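Uronate dehydrogenase (Agrobacterium tumefaciens, PDB 3RFX) catalyses the NAD-dependent oxidation of uronic acids such as galacturonate and glucuronate, probably at C1 to give the aldaric acid lactone. Local coordinates at residues L6-A11 with E21-M26; G13-V18 with V161-C166; R105-S110 with S187-V192; S165-P168 with R174-S177. The protein carries 1 engineered substitution. All coordinates share one frame; numbering follows the deposited sequence.

Contact 1: residues L6-A11 with E21-M26; sequences LLVTGA and ERLAPM. With PO4 (phosphate ion), chain F.
L6 and V8 of strand 5-9 present two bumps to the chain just past helix 14-22, and L23 and M26 receive them. The L6 methyl CD2 does most of the touching. It lies 4.1 Å from L23 CB and 4.4 Å from M26 CB, so it fills the hollow between these two side chains. L6 gets there because its CG is anti to the backbone N (chi1 172°), which swings the branch out over the other segment. L23 answers with its own bump. Its CD1 enters the notch between the two strand side chains, 4.2 Å from L6 CD2 and 4.3 Å from V8 CG2. The side chains of L6 and L23 cross obliquely, and every touching residue is buried. This is the first beta-alpha-beta unit of the Rossmann fold, in which strand 5-9 is followed by helix 14-22 and strand 30-34. A short 3-10 segment, 24-26, ends the helical side, and M26 N bonds to L23 O at 3.0 Å. M26 also packs on I189, E190 and F193 of helix 182-194. R22 points away from this packing. Its chain bends at chi2 and chi3, and NH1 meets O3 of a phosphate ion, probably from the crystallisation liquor, at 3.3 Å and nearly straight (164°). O3 lies at the guanidinium edge, near its plane, while R22 NH2 forms a salt bridge with D183. H182 ND1 also bonds to the phosphate.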
loop_
_atom_site.group_PDB
_atom_site.type_symbol
_atom_site.label_atom_id
_atom_site.label_comp_id
_atom_site.label_asym_id
_atom_site.label_seq_id
_atom_site.Cartn_x
_atom_site.Cartn_y
_atom_site.Cartn_z
ATOM N N LEU A 6 26.564 30.227 -11.267
ATOM C CA LEU A 6 25.474 29.322 -11.608
ATOM C C LEU A 6 25.405 29.174 -13.118
ATOM O O LEU A 6 25.388 30.169 -13.839
ATOM C CB LEU A 6 24.147 29.876 -11.085
ATOM C CG LEU A 6 22.881 29.132 -11.527
ATOM C CD1 LEU A 6 22.928 27.674 -11.060
ATOM C CD2 LEU A 6 21.636 29.844 -11.004
ATOM N N LEU A 7 25.383 27.934 -13.596
ATOM C CA LEU A 7 25.194 27.660 -15.012
ATOM C C LEU A 7 23.704 27.480 -15.338
ATOM O O LEU A 7 22.996 26.739 -14.650
ATOM C CB LEU A 7 25.955 26.397 -15.416
ATOM C CG LEU A 7 25.765 25.840 -16.834
ATOM C CD1 LEU A 7 26.281 26.801 -17.906
ATOM C CD2 LEU A 7 26.447 24.486 -16.974
ATOM N N VAL A 8 23.235 28.167 -16.378
ATOM C CA VAL A 8 21.914 27.890 -16.951
ATOM C C VAL A 8 22.079 27.456 -18.403
ATOM O O VAL A 8 22.498 28.253 -19.248
ATOM C CB VAL A 8 20.983 29.119 -16.898
ATOM C CG1 VAL A 8 19.606 28.772 -17.476
ATOM C CG2 VAL A 8 20.850 29.639 -15.474
ATOM N N THR A 9 21.778 26.192 -18.692
ATOM C CA THR A 9 21.800 25.701 -20.066
ATOM C C THR A 9 20.443 25.969 -20.732
ATOM O O THR A 9 19.479 26.295 -20.054
ATOM C CB THR A 9 22.120 24.198 -20.154
ATOM O OG1 THR A 9 21.029 23.434 -19.613
ATOM C CG2 THR A 9 23.424 23.860 -19.394
ATOM N N GLY A 10 20.383 25.827 -22.055
ATOM C CA GLY A 10 19.181 26.167 -22.815
ATOM C C GLY A 10 18.751 27.612 -22.634
ATOM O O GLY A 10 17.556 27.944 -22.718
ATOM N N ALA A 11 19.724 28.490 -22.409
ATOM C CA ALA A 11 19.432 29.865 -22.005
ATOM C C ALA A 11 18.838 30.754 -23.103
ATOM O O ALA A 11 18.412 31.867 -22.823
ATOM C CB ALA A 11 20.675 30.526 -21.419
ATOM N N GLU A 21 17.001 36.132 -16.383
ATOM C CA GLU A 21 16.641 37.286 -15.575
ATOM C C GLU A 21 16.353 36.923 -14.114
ATOM O O GLU A 21 16.874 37.562 -13.193
ATOM C CB GLU A 21 15.433 38.016 -16.169
ATOM C CG GLU A 21 14.664 38.830 -15.137
ATOM C CD GLU A 21 13.303 39.282 -15.633
ATOM O OE1 GLU A 21 13.106 39.340 -16.868
ATOM O OE2 GLU A 21 12.431 39.581 -14.785
ATOM N N ARG A 22 15.527 35.900 -13.903
ATOM C CA ARG A 22 15.012 35.606 -12.565
ATOM C C ARG A 22 16.043 35.001 -11.601
ATOM O O ARG A 22 15.943 35.196 -10.386
ATOM C CB ARG A 22 13.785 34.691 -12.649
ATOM C CG ARG A 22 12.554 35.328 -13.292
ATOM C CD ARG A 22 12.026 36.494 -12.468
ATOM N NE ARG A 22 11.661 36.096 -11.108
ATOM C CZ ARG A 22 10.477 35.590 -10.764
ATOM N NH1 ARG A 22 9.533 35.403 -11.684
ATOM N NH2 ARG A 22 10.239 35.263 -9.499
ATOM N N LEU A 23 17.014 34.262 -12.130
ATOM C CA LEU A 23 18.007 33.592 -11.271
ATOM C C LEU A 23 19.275 34.417 -11.042
ATOM O O LEU A 23 20.189 33.975 -10.344
ATOM C CB LEU A 23 18.388 32.222 -11.840
ATOM C CG LEU A 23 17.225 31.244 -12.047
ATOM C CD1 LEU A 23 17.747 29.898 -12.511
ATOM C CD2 LEU A 23 16.413 31.113 -10.776
ATOM N N ALA A 24 19.329 35.608 -11.634
ATOM C CA ALA A 24 20.483 36.490 -11.480
ATOM C C ALA A 24 20.894 36.716 -10.019
ATOM O O ALA A 24 22.077 36.654 -9.694
ATOM C CB ALA A 24 20.239 37.825 -12.190
ATOM N N PRO A 25 19.921 36.971 -9.130
ATOM C CA PRO A 25 20.237 37.208 -7.714
ATOM C C PRO A 25 20.830 36.002 -6.974
ATOM O O PRO A 25 21.283 36.161 -5.844
ATOM C CB PRO A 25 18.873 37.556 -7.107
ATOM C CG PRO A 25 18.049 38.023 -8.257
ATOM C CD PRO A 25 18.493 37.192 -9.414
ATOM N N MET A 26 20.827 34.825 -7.590
ATOM C CA MET A 26 21.293 33.622 -6.907
ATOM C C MET A 26 22.806 33.433 -6.925
ATOM O O MET A 26 23.338 32.635 -6.158
ATOM C CB MET A 26 20.643 32.376 -7.503
ATOM C CG MET A 26 19.164 32.235 -7.197
ATOM S SD MET A 26 18.642 30.564 -7.623
ATOM C CE MET A 26 19.519 29.609 -6.375
HETATM P P PO4 F . 8.240 36.897 -15.419
HETATM O O1 PO4 F . 7.044 35.980 -15.318
HETATM O O2 PO4 F . 7.983 38.144 -14.608
HETATM O O3 PO4 F . 9.464 36.202 -14.879
HETATM O O4 PO4 F . 8.473 37.263 -16.866
#

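Contact 2: residues G13-V18 with V161-C166; sequences GQLGRV and VRIGSC. With NAD (nicotinamide-adenine-dinucleotide), chain D.
L15 and C166 mark the closest backbone approach, with their CA atoms 7.7 Å apart, where the first turn of helix 14-22 faces the loop that follows strand 158-163. L15 carries the contact by forking its two methyls. CD1 goes to C166, 3.8 Å from C166 CB and 3.5 Å from C166 O. CD2 goes to I163 and meets I163 CD1 tip to tip at 4.1 Å. The L15 side chain takes an off-staggered chi1, -111°, with the two methyls spread between C166 and I163. C166 has its SG anti to the backbone N, and its CB and SG both lie against L15 CD1. Behind L15 is the cofactor. The helix begins at G13, its N-cap residue, and the next two backbone amides hold the NAD pyrophosphate. Q14 N bonds to NAD O2A at 3.2 Å and L15 N to NAD O1N at 3.0 Å, both nearly straight (172° and 167°). G10, G13 and G16 fit the GxxGxxG glycine-rich motif of Rossmann-fold NAD enzymes. With no side chain at G13, the backbone can lie close to NAD O5B. R17 turns back with one guanidinium face over G13 O, which is offset toward the rim. The two sides of L15 thus differ in chemistry: its amide grips a phosphate oxygen, while its methyls pack on I163, on C166 CB and against the C166 carbonyl. The helix N-terminus is probably also favourable to the negative pyrophosphate.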
loop_
_atom_site.group_PDB
_atom_site.type_symbol
_atom_site.label_atom_id
_atom_site.label_comp_id
_atom_site.label_asym_id
_atom_site.label_seq_id
_atom_site.Cartn_x
_atom_site.Cartn_y
_atom_site.Cartn_z
ATOM N N GLY A 13 16.360 29.578 -24.965
ATOM C CA GLY A 13 15.009 29.063 -25.113
ATOM C C GLY A 13 14.031 29.889 -24.309
ATOM O O GLY A 13 14.419 30.850 -23.648
ATOM N N GLN A 14 12.757 29.514 -24.344
ATOM C CA GLN A 14 11.741 30.310 -23.670
ATOM C C GLN A 14 11.916 30.345 -22.148
ATOM O O GLN A 14 11.883 31.414 -21.544
ATOM C CB GLN A 14 10.336 29.839 -24.053
ATOM C CG GLN A 14 9.272 30.915 -23.872
ATOM C CD GLN A 14 7.945 30.553 -24.521
ATOM O OE1 GLN A 14 7.898 29.801 -25.499
ATOM N NE2 GLN A 14 6.858 31.095 -23.979
ATOM N N LEU A 15 12.103 29.185 -21.528
ATOM C CA LEU A 15 12.324 29.145 -20.082
ATOM C C LEU A 15 13.688 29.735 -19.708
ATOM O O LEU A 15 13.825 30.409 -18.684
ATOM C CB LEU A 15 12.217 27.712 -19.558
ATOM C CG LEU A 15 11.021 27.383 -18.668
ATOM C CD1 LEU A 15 9.719 27.835 -19.321
ATOM C CD2 LEU A 15 10.992 25.894 -18.368
ATOM N N GLY A 16 14.690 29.462 -20.542
ATOM C CA GLY A 16 16.034 29.984 -20.344
ATOM C C GLY A 16 16.097 31.501 -20.286
ATOM O O GLY A 16 16.812 32.066 -19.456
ATOM N N ARG A 17 15.356 32.172 -21.167
ATOM C CA ARG A 17 15.327 33.639 -21.169
ATOM C C ARG A 17 14.722 34.170 -19.879
ATOM O O ARG A 17 15.188 35.168 -19.326
ATOM C CB ARG A 17 14.563 34.183 -22.390
ATOM C CG ARG A 17 15.211 33.826 -23.724
ATOM C CD ARG A 17 14.563 34.556 -24.912
ATOM N NE ARG A 17 13.171 34.168 -25.135
ATOM C CZ ARG A 17 12.778 33.209 -25.977
ATOM N NH1 ARG A 17 13.672 32.524 -26.684
ATOM N NH2 ARG A 17 11.483 32.933 -26.115
ATOM N N VAL A 18 13.684 33.494 -19.395
ATOM C CA VAL A 18 13.093 33.832 -18.109
ATOM C C VAL A 18 14.089 33.656 -16.961
ATOM O O VAL A 18 14.213 34.525 -16.097
ATOM C CB VAL A 18 11.857 32.952 -17.810
ATOM C CG1 VAL A 18 11.447 33.090 -16.345
ATOM C CG2 VAL A 18 10.711 33.309 -18.743
ATOM N N VAL A 161 12.965 17.447 -12.051
ATOM C CA VAL A 161 11.750 18.248 -12.067
ATOM C C VAL A 161 10.910 17.918 -13.298
ATOM O O VAL A 161 11.270 18.271 -14.418
ATOM C CB VAL A 161 12.061 19.752 -12.014
ATOM C CG1 VAL A 161 10.776 20.552 -11.805
ATOM C CG2 VAL A 161 13.053 20.042 -10.893
ATOM N N ARG A 162 9.806 17.220 -13.072
ATOM C CA ARG A 162 8.880 16.867 -14.144
ATOM C C ARG A 162 7.989 18.061 -14.430
ATOM O O ARG A 162 6.913 18.212 -13.851
ATOM C CB ARG A 162 8.070 15.632 -13.759
ATOM C CG ARG A 162 8.943 14.389 -13.684
ATOM C CD ARG A 162 8.152 13.144 -13.290
ATOM N NE ARG A 162 9.004 11.954 -13.312
ATOM C CZ ARG A 162 8.638 10.767 -12.843
ATOM N NH1 ARG A 162 7.433 10.603 -12.300
ATOM N NH2 ARG A 162 9.474 9.745 -12.914
ATOM N N ILE A 163 8.466 18.934 -15.304
ATOM C CA ILE A 163 7.751 20.181 -15.600
ATOM C C ILE A 163 6.367 19.914 -16.224
ATOM O O ILE A 163 6.241 19.096 -17.132
ATOM C CB ILE A 163 8.588 21.075 -16.531
ATOM C CG1 ILE A 163 9.904 21.451 -15.837
ATOM C CG2 ILE A 163 7.826 22.350 -16.903
ATOM C CD1 ILE A 163 10.904 22.139 -16.750
ATOM N N GLY A 164 5.347 20.589 -15.705
ATOM C CA GLY A 164 4.015 20.548 -16.293
ATOM C C GLY A 164 3.983 21.502 -17.477
ATOM O O GLY A 164 4.511 21.193 -18.547
ATOM N N SER A 165 3.403 22.679 -17.268
ATOM C CA SER A 165 3.333 23.707 -18.300
ATOM C C SER A 165 3.815 25.010 -17.685
ATOM O O SER A 165 3.082 25.666 -16.959
ATOM C CB SER A 165 1.885 23.868 -18.791
ATOM O OG SER A 165 1.384 22.632 -19.278
ATOM N N CYS A 166 5.066 25.372 -17.946
ATOM C CA CYS A 166 5.637 26.559 -17.319
ATOM C C CYS A 166 5.457 27.739 -18.261
ATOM O O CYS A 166 6.253 27.942 -19.178
ATOM C CB CYS A 166 7.122 26.337 -16.978
ATOM S SG CYS A 166 7.806 27.593 -15.862
HETATM P PA NAD D . 13.002 25.324 -25.594
HETATM O O1A NAD D . 12.789 24.122 -26.811
HETATM O O2A NAD D . 12.011 26.698 -25.659
HETATM O O5B NAD D . 14.583 25.529 -24.927
HETATM C C5B NAD D . 15.496 24.548 -25.269
HETATM C C4B NAD D . 16.913 25.056 -25.549
HETATM O O4B NAD D . 17.888 24.023 -25.557
HETATM C C3B NAD D . 17.020 25.815 -26.797
HETATM O O3B NAD D . 17.178 27.187 -26.720
HETATM C C2B NAD D . 17.835 24.983 -27.697
HETATM O O2B NAD D . 18.568 25.645 -28.719
HETATM C C1B NAD D . 18.646 24.181 -26.739
HETATM N N9A NAD D . 19.186 22.954 -27.257
HETATM C C8A NAD D . 18.507 21.965 -28.001
HETATM N N7A NAD D . 19.439 21.021 -28.371
HETATM C C5A NAD D . 20.697 21.439 -27.885
HETATM C C6A NAD D . 21.977 20.863 -27.973
HETATM N N6A NAD D . 22.156 19.645 -28.685
HETATM N N1A NAD D . 23.050 21.505 -27.382
HETATM C C2A NAD D . 22.887 22.697 -26.708
HETATM N N3A NAD D . 21.584 23.286 -26.606
HETATM C C4A NAD D . 20.529 22.640 -27.200
HETATM O O3 NAD D . 12.443 24.514 -24.387
HETATM P PN NAD D . 11.696 25.136 -23.125
HETATM O O1N NAD D . 12.285 26.485 -22.752
HETATM O O2N NAD D . 10.205 25.298 -23.394
HETATM O O5D NAD D . 11.906 24.137 -21.918
#

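Contact 3: residues R105-S110 with S187-V192; sequences RIVFAS and SLIEAV
R105 and V192 meet at an angle, the long arginine chain passing over the end of the valine and on to its carbonyl. R105 CD lies 4.0 Å from V192 CG1, and the chain then bends at chi3 (-72°). The bend brings NH1 to V192 O at 2.8 Å. The N-H is not straight to the oxygen (142°), but the donor comes in almost along the C=O axis. The oxygen sits at the guanidinium edge, tilted somewhat out of its plane. NH1 also bonds to A195 O, and NH2 forms a salt bridge with E157. One guanidinium therefore links the end of helix 182-194 and A195, just after it, to strand 105-111 and to E157, just before strand 158-163. These partners probably fix its rotation. V107 is the apolar centre. Its CB points at the helix, and its two methyls take separate partners. CG2 meets V192 CG1 at 3.7 Å, and CG1 meets I189 CG1 at 4.2 Å. V192 CG1 thus touches both V107 CG2 and R105 CD. V192 and I189 lie about one helical turn apart. The strand and helix axes come within 9.6 Å and run roughly antiparallel (150°). Helix 182-194 lies on one face of the parallel Rossmann sheet, where I189 also touches V69 and L188 touches V161. I106 and F108 point to the other face and pack on Y95 and L91 of helix 80-100.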
loop_
_atom_site.group_PDB
_atom_site.type_symbol
_atom_site.label_atom_id
_atom_site.label_comp_id
_atom_site.label_asym_id
_atom_site.label_seq_id
_atom_site.Cartn_x
_atom_site.Cartn_y
_atom_site.Cartn_z
ATOM N N ARG A 105 25.551 20.730 -7.855
ATOM C CA ARG A 105 24.169 20.263 -7.786
ATOM C C ARG A 105 23.413 20.652 -9.061
ATOM O O ARG A 105 23.594 21.757 -9.580
ATOM C CB ARG A 105 23.498 20.874 -6.558
ATOM C CG ARG A 105 22.081 20.393 -6.288
ATOM C CD ARG A 105 21.619 20.859 -4.920
ATOM N NE ARG A 105 22.301 20.131 -3.842
ATOM C CZ ARG A 105 22.099 20.368 -2.550
ATOM N NH1 ARG A 105 21.238 21.305 -2.182
ATOM N NH2 ARG A 105 22.754 19.666 -1.622
ATOM N N ILE A 106 22.563 19.744 -9.545
ATOM C CA ILE A 106 21.839 19.940 -10.803
ATOM C C ILE A 106 20.323 20.018 -10.609
ATOM O O ILE A 106 19.736 19.189 -9.911
ATOM C CB ILE A 106 22.146 18.799 -11.777
ATOM C CG1 ILE A 106 23.638 18.803 -12.134
ATOM C CG2 ILE A 106 21.275 18.892 -13.054
ATOM C CD1 ILE A 106 24.102 17.526 -12.776
ATOM N N VAL A 107 19.697 21.031 -11.200
ATOM C CA VAL A 107 18.241 21.012 -11.381
ATOM C C VAL A 107 18.004 20.555 -12.816
ATOM O O VAL A 107 18.356 21.257 -13.762
ATOM C CB VAL A 107 17.595 22.393 -11.135
ATOM C CG1 VAL A 107 16.088 22.371 -11.473
ATOM C CG2 VAL A 107 17.786 22.831 -9.695
ATOM N N PHE A 108 17.449 19.360 -12.983
ATOM C CA PHE A 108 17.205 18.808 -14.308
ATOM C C PHE A 108 15.772 19.092 -14.755
ATOM O O PHE A 108 14.828 18.780 -14.039
ATOM C CB PHE A 108 17.445 17.297 -14.292
ATOM C CG PHE A 108 17.084 16.601 -15.576
ATOM C CD1 PHE A 108 17.529 17.084 -16.798
ATOM C CD2 PHE A 108 16.320 15.442 -15.562
ATOM C CE1 PHE A 108 17.214 16.431 -17.983
ATOM C CE2 PHE A 108 15.998 14.783 -16.748
ATOM C CZ PHE A 108 16.453 15.274 -17.955
ATOM N N ALA A 109 15.615 19.684 -15.937
ATOM C CA ALA A 109 14.284 19.852 -16.524
ATOM C C ALA A 109 13.809 18.532 -17.120
ATOM O O ALA A 109 14.043 18.254 -18.294
ATOM C CB ALA A 109 14.304 20.936 -17.601
ATOM N N SER A 110 13.181 17.693 -16.306
ATOM C CA SER A 110 12.510 16.521 -16.838
ATOM C C SER A 110 11.150 17.009 -17.342
ATOM O O SER A 110 10.949 18.210 -17.552
ATOM C CB SER A 110 12.342 15.438 -15.766
ATOM O OG SER A 110 11.878 14.221 -16.338
ATOM N N SER A 187 11.113 29.682 -7.084
ATOM C CA SER A 187 11.210 29.337 -5.670
ATOM C C SER A 187 11.641 27.882 -5.477
ATOM O O SER A 187 12.343 27.563 -4.515
ATOM C CB SER A 187 9.904 29.631 -4.927
ATOM O OG SER A 187 8.871 28.782 -5.387
ATOM N N LEU A 188 11.244 26.996 -6.388
ATOM C CA LEU A 188 11.688 25.602 -6.294
ATOM C C LEU A 188 13.202 25.523 -6.475
ATOM O O LEU A 188 13.903 24.827 -5.731
ATOM C CB LEU A 188 10.988 24.722 -7.342
ATOM C CG LEU A 188 11.562 23.304 -7.457
ATOM C CD1 LEU A 188 11.379 22.537 -6.143
ATOM C CD2 LEU A 188 10.953 22.542 -8.632
ATOM N N ILE A 189 13.708 26.237 -7.475
ATOM C CA ILE A 189 15.147 26.257 -7.735
ATOM C C ILE A 189 15.915 26.789 -6.518
ATOM O O ILE A 189 16.945 26.231 -6.141
ATOM C CB ILE A 189 15.486 27.055 -9.015
ATOM C CG1 ILE A 189 15.023 26.273 -10.252
ATOM C CG2 ILE A 189 16.986 27.347 -9.099
ATOM C CD1 ILE A 189 15.016 27.087 -11.524
ATOM N N GLU A 190 15.399 27.838 -5.886
ATOM C CA GLU A 190 16.025 28.373 -4.674
ATOM C C GLU A 190 16.037 27.342 -3.537
ATOM O O GLU A 190 17.036 27.189 -2.824
ATOM C CB GLU A 190 15.343 29.676 -4.244
ATOM C CG GLU A 190 15.501 30.771 -5.307
ATOM C CD GLU A 190 14.615 31.980 -5.077
ATOM O OE1 GLU A 190 13.612 31.867 -4.335
ATOM O OE2 GLU A 190 14.916 33.045 -5.661
ATOM N N ALA A 191 14.933 26.621 -3.390
ATOM C CA ALA A 191 14.816 25.593 -2.364
ATOM C C ALA A 191 15.766 24.434 -2.630
ATOM O O ALA A 191 16.348 23.877 -1.698
ATOM C CB ALA A 191 13.365 25.092 -2.264
ATOM N N VAL A 192 15.935 24.074 -3.898
ATOM C CA VAL A 192 16.813 22.959 -4.245
ATOM C C VAL A 192 18.275 23.284 -3.912
ATOM O O VAL A 192 19.001 22.445 -3.359
ATOM C CB VAL A 192 16.684 22.568 -5.734
ATOM C CG1 VAL A 192 17.853 21.662 -6.159
ATOM C CG2 VAL A 192 15.342 21.890 -5.988
#

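Contact 4: residues S165-P168 with R174-S177; sequences SCTP and RMLS
S165 packs against R174 and M175 in the loop that leaves strand 158-163 of the Rossmann fold, just before the short helix 175-178. In extended short-chain dehydrogenases/reductases the chain after this strand commonly helps to form the substrate side. S165 is buried and, with M175, carries the contact. Its CB lies 3.8 Å from M175 CG and 3.9 Å from M175 SD, so the methionine chain runs alongside it. The S165 hydroxyl has its main protein partner outside the segments, T178 OG1, and it also shares a water with R174. That water is 2.7 Å from S165 OG. R174 NH1 gives it only a weak bond at 3.5 Å, in the plane of the guanidinium at its edge. R174 itself stretches out from CG to NE, and its NH2 bonds to Q254 O. C166 comes next and turns its side chain away, toward H182 and F185 of helix 182-194. T167 turns back to the helix, its side chain about 8 Å from NAD. With chi1 at 59°, OG1 sits between the backbone N and the carbonyl carbon, where it faces M175 SD and bonds to E169 O. T167 O receives W179 NE1. M175 N bonds to N172 OD1. The extended M175 chain carries the sulfur to the threonine, where T167 OG1 and M175 SD meet tip to tip at 4.0 Å.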
loop_
_atom_site.group_PDB
_atom_site.type_symbol
_atom_site.label_atom_id
_atom_site.label_comp_id
_atom_site.label_asym_id
_atom_site.label_seq_id
_atom_site.Cartn_x
_atom_site.Cartn_y
_atom_site.Cartn_z
ATOM N N SER A 165 3.403 22.679 -17.268
ATOM C CA SER A 165 3.333 23.707 -18.300
ATOM C C SER A 165 3.815 25.010 -17.685
ATOM O O SER A 165 3.082 25.666 -16.959
ATOM C CB SER A 165 1.885 23.868 -18.791
ATOM O OG SER A 165 1.384 22.632 -19.278
ATOM N N CYS A 166 5.066 25.372 -17.946
ATOM C CA CYS A 166 5.637 26.559 -17.319
ATOM C C CYS A 166 5.457 27.739 -18.261
ATOM O O CYS A 166 6.253 27.942 -19.178
ATOM C CB CYS A 166 7.122 26.337 -16.978
ATOM S SG CYS A 166 7.806 27.593 -15.862
ATOM N N THR A 167 4.390 28.499 -18.035
ATOM C CA THR A 167 3.988 29.576 -18.934
ATOM C C THR A 167 3.619 30.800 -18.118
ATOM O O THR A 167 3.448 30.712 -16.906
ATOM C CB THR A 167 2.747 29.166 -19.755
ATOM O OG1 THR A 167 1.670 28.864 -18.857
ATOM C CG2 THR A 167 3.041 27.946 -20.602
ATOM N N PRO A 168 3.486 31.962 -18.775
ATOM C CA PRO A 168 3.079 33.153 -18.027
ATOM C C PRO A 168 1.716 32.982 -17.366
ATOM O O PRO A 168 1.496 33.508 -16.276
ATOM C CB PRO A 168 3.020 34.240 -19.107
ATOM C CG PRO A 168 3.992 33.772 -20.142
ATOM C CD PRO A 168 3.858 32.278 -20.165
ATOM N N ARG A 174 -6.234 21.860 -19.857
ATOM C CA ARG A 174 -5.194 21.011 -19.268
ATOM C C ARG A 174 -4.320 21.796 -18.290
ATOM O O ARG A 174 -3.933 21.281 -17.237
ATOM C CB ARG A 174 -4.342 20.373 -20.370
ATOM C CG ARG A 174 -3.155 19.536 -19.871
ATOM C CD ARG A 174 -2.585 18.684 -21.009
ATOM N NE ARG A 174 -1.314 18.039 -20.665
ATOM C CZ ARG A 174 -0.121 18.621 -20.758
ATOM N NH1 ARG A 174 -0.017 19.874 -21.184
ATOM N NH2 ARG A 174 0.977 17.948 -20.418
ATOM N N MET A 175 -4.006 23.042 -18.631
ATOM C CA MET A 175 -3.132 23.847 -17.775
ATOM C C MET A 175 -3.761 24.238 -16.451
ATOM O O MET A 175 -3.072 24.700 -15.540
ATOM C CB MET A 175 -2.618 25.086 -18.513
ATOM C CG MET A 175 -1.737 24.731 -19.691
ATOM S SD MET A 175 -0.853 26.181 -20.288
ATOM C CE MET A 175 -0.318 25.586 -21.889
ATOM N N LEU A 176 -5.069 24.060 -16.323
ATOM C CA LEU A 176 -5.684 24.251 -15.009
ATOM C C LEU A 176 -5.117 23.221 -14.030
ATOM O O LEU A 176 -5.213 23.395 -12.817
ATOM C CB LEU A 176 -7.205 24.106 -15.082
ATOM C CG LEU A 176 -7.875 25.201 -15.909
ATOM C CD1 LEU A 176 -9.381 24.941 -16.035
ATOM C CD2 LEU A 176 -7.613 26.573 -15.267
ATOM N N SER A 177 -4.549 22.146 -14.571
ATOM C CA SER A 177 -3.913 21.122 -13.745
ATOM C C SER A 177 -2.392 21.200 -13.815
ATOM O O SER A 177 -1.726 20.979 -12.806
ATOM C CB SER A 177 -4.374 19.712 -14.151
ATOM O OG SER A 177 -5.791 19.588 -14.051
HETATM O O HOH W 1 2.214 22.452 -21.859
#

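How the contacts relate
Contacts 1 and 3 are the buried pair, and both pack side chains on the same parallel sheet. They touch through M26 and L23 against I189 and E190, so helix 182-194 continues the apolar layer begun by contact 1. Contact 3 adds a charged arginine at its edge. Contact 2 shares helix 14-22 with contact 1 and lies beside contact 3, on the neighbouring strand. It is partly buried and combines apolar packing with polar bonds to NAD. Contact 4 begins on the residues where contact 2 ends, S165 and C166. It is likewise partly buried, made of a serine, a threonine, an arginine and a methionine, with a water between S165 and R174. It lies about 22 Å from contact 1, centre to centre.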